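Local coordinates for tetratricopeptide repeat domain protein (Salinibacter ruber, PDB 3MA5), which is of unknown function but, as a tetratricopeptide-repeat helical domain from a longer protein, probably serves as a scaffold for binding other proteins or peptides, at residues T9-A14 and Y44-K49. Numbering follows the deposited sequence.
Sequences TRYALA and YYHLGK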
loop_
_atom_site.group_PDB
_atom_site.type_symbol
_atom_site.label_atom_id
_atom_site.label_comp_id
_atom_site.label_asym_id
_atom_site.label_seq_id
_atom_site.Cartn_x
_atom_site.Cartn_y
_atom_site.Cartn_z
ATOM N N THR A 9 -11.681 -6.923 -6.372
ATOM C CA THR A 9 -11.856 -8.267 -5.845
ATOM C C THR A 9 -10.617 -8.735 -5.082
ATOM O O THR A 9 -10.703 -9.023 -3.888
ATOM C CB THR A 9 -12.240 -9.263 -6.971
ATOM O OG1 THR A 9 -13.575 -8.980 -7.417
ATOM C CG2 THR A 9 -12.176 -10.702 -6.478
ATOM N N ARG A 10 -9.464 -8.792 -5.748
ATOM C CA ARG A 10 -8.252 -9.230 -5.061
ATOM C C ARG A 10 -7.762 -8.227 -4.026
ATOM O O ARG A 10 -7.128 -8.605 -3.047
ATOM C CB ARG A 10 -7.127 -9.584 -6.050
ATOM C CG ARG A 10 -7.172 -8.904 -7.392
ATOM C CD ARG A 10 -6.661 -9.864 -8.450
ATOM N NE ARG A 10 -5.352 -9.481 -8.953
ATOM C CZ ARG A 10 -5.141 -8.445 -9.752
ATOM N NH1 ARG A 10 -6.163 -7.688 -10.139
ATOM N NH2 ARG A 10 -3.912 -8.164 -10.162
ATOM N N TYR A 11 -8.035 -6.949 -4.232
ATOM C CA TYR A 11 -7.642 -5.971 -3.226
ATOM C C TYR A 11 -8.347 -6.374 -1.906
ATOM O O TYR A 11 -7.698 -6.611 -0.884
ATOM C CB TYR A 11 -8.081 -4.567 -3.647
ATOM C CG TYR A 11 -7.994 -3.552 -2.537
ATOM C CD1 TYR A 11 -6.840 -2.794 -2.343
ATOM C CD2 TYR A 11 -9.056 -3.370 -1.660
ATOM C CE1 TYR A 11 -6.750 -1.871 -1.307
ATOM C CE2 TYR A 11 -8.976 -2.456 -0.615
ATOM C CZ TYR A 11 -7.818 -1.709 -0.445
ATOM O OH TYR A 11 -7.730 -0.796 0.575
ATOM N N ALA A 12 -9.678 -6.456 -1.946
ATOM C CA ALA A 12 -10.461 -6.837 -0.775
ATOM C C ALA A 12 -9.981 -8.203 -0.290
ATOM O O ALA A 12 -9.909 -8.460 0.913
ATOM C CB ALA A 12 -11.956 -6.884 -1.125
ATOM N N LEU A 13 -9.662 -9.071 -1.240
ATOM C CA LEU A 13 -9.155 -10.403 -0.938
ATOM C C LEU A 13 -7.948 -10.219 -0.019
ATOM O O LEU A 13 -7.959 -10.634 1.142
ATOM C CB LEU A 13 -8.710 -11.073 -2.236
ATOM C CG LEU A 13 -8.435 -12.572 -2.361
ATOM C CD1 LEU A 13 -8.221 -13.203 -1.006
ATOM C CD2 LEU A 13 -9.613 -13.204 -3.071
ATOM N N ALA A 14 -6.914 -9.577 -0.562
ATOM C CA ALA A 14 -5.674 -9.289 0.151
ATOM C C ALA A 14 -5.949 -8.699 1.517
ATOM O O ALA A 14 -5.201 -8.914 2.462
ATOM C CB ALA A 14 -4.845 -8.312 -0.649
ATOM N N TYR A 44 -1.296 1.003 -2.354
ATOM C CA TYR A 44 -0.103 1.620 -1.808
ATOM C C TYR A 44 -0.030 1.822 -0.313
ATOM O O TYR A 44 1.037 1.689 0.257
ATOM C CB TYR A 44 0.175 2.938 -2.537
ATOM C CG TYR A 44 0.371 2.755 -4.019
ATOM C CD1 TYR A 44 -0.720 2.573 -4.864
ATOM C CD2 TYR A 44 1.654 2.700 -4.571
ATOM C CE1 TYR A 44 -0.539 2.331 -6.235
ATOM C CE2 TYR A 44 1.850 2.463 -5.931
ATOM C CZ TYR A 44 0.748 2.274 -6.758
ATOM O OH TYR A 44 0.927 1.998 -8.098
ATOM N N TYR A 45 -1.144 2.139 0.331
ATOM C CA TYR A 45 -1.092 2.351 1.769
ATOM C C TYR A 45 -0.908 1.060 2.577
ATOM O O TYR A 45 -0.127 1.011 3.522
ATOM C CB TYR A 45 -2.344 3.102 2.226
ATOM C CG TYR A 45 -2.491 3.196 3.713
ATOM C CD1 TYR A 45 -3.067 2.155 4.441
ATOM C CD2 TYR A 45 -1.992 4.291 4.408
ATOM C CE1 TYR A 45 -3.134 2.206 5.842
ATOM C CE2 TYR A 45 -2.055 4.351 5.809
ATOM C CZ TYR A 45 -2.625 3.303 6.519
ATOM O OH TYR A 45 -2.685 3.337 7.896
ATOM N N HIS A 46 -1.625 0.016 2.208
ATOM C CA HIS A 46 -1.501 -1.230 2.919
ATOM C C HIS A 46 -0.194 -1.944 2.620
ATOM O O HIS A 46 0.319 -2.651 3.481
ATOM C CB HIS A 46 -2.689 -2.143 2.600
ATOM C CG HIS A 46 -4.006 -1.573 3.024
ATOM N ND1 HIS A 46 -4.270 -1.198 4.318
ATOM C CD2 HIS A 46 -5.106 -1.233 2.301
ATOM C CE1 HIS A 46 -5.464 -0.639 4.383
ATOM N NE2 HIS A 46 -5.990 -0.650 3.169
ATOM N N LEU A 47 0.354 -1.769 1.418
ATOM C CA LEU A 47 1.599 -2.431 1.056
ATOM C C LEU A 47 2.734 -1.855 1.859
ATOM O O LEU A 47 3.569 -2.584 2.376
ATOM C CB LEU A 47 1.900 -2.250 -0.424
ATOM C CG LEU A 47 3.129 -3.006 -0.936
ATOM C CD1 LEU A 47 3.101 -4.427 -0.410
ATOM C CD2 LEU A 47 3.150 -2.991 -2.459
ATOM N N GLY A 48 2.752 -0.535 1.964
ATOM C CA GLY A 48 3.803 0.135 2.692
ATOM C C GLY A 48 3.714 -0.143 4.171
ATOM O O GLY A 48 4.729 -0.280 4.847
ATOM N N LYS A 49 2.498 -0.222 4.685
ATOM C CA LYS A 49 2.310 -0.480 6.104
ATOM C C LYS A 49 2.753 -1.907 6.381
ATOM O O LYS A 49 3.120 -2.243 7.500
ATOM C CB LYS A 49 0.842 -0.265 6.484
ATOM C CG LYS A 49 0.464 1.187 6.715
ATOM C CD LYS A 49 0.777 1.604 8.153
ATOM C CE LYS A 49 0.904 3.111 8.324
ATOM N NZ LYS A 49 1.072 3.472 9.760
#
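A single pair of aromatic side chains, Tyr11 and His46, bridges the first helices of two predicted successive repeats at the surface of the domain; segments 9-14, on helix 7-19, and 44-49, on helix 42-53, meet only through these two residues. The contact is small, burying 73 Å² in all, and illustrates how two aromatic side chains can carry a contact between helices. Tyr11 makes its approach with the phenol end: OH lies 3.1 Å from His46 NE2, at the edge of the imidazole and close to its plane. Behind the oxygen, Tyr11 CZ comes within 3.9 Å of His46 CD2. Ring centroids are 5.9 Å apart with planes inclined at 53°, an oblique pairing, and the two side chains cross at about a right angle. With CG anti to the backbone N (chi1 167°), Tyr11 extends its ring across to the histidine. In the tetratricopeptide repeat each unit is a helix-turn-helix, and the A helices of neighbouring units line up along one side of the array; the pair therefore joins the A helices of the predicted repeats 7-40 and 41-74. Helix 23-36, the B helix between them in sequence, packs against both, receiving Ala14 and Leu47 on Phe30. Were Tyr11 an alanine, the imidazole edge would probably lose its phenol neighbour, and with it the one side chain of 9-14 that reaches segment 44-49. Tyr45 CD1 lies over one face of the His46 imidazole, nearer its edge than its middle, 3.5 Å from the plane.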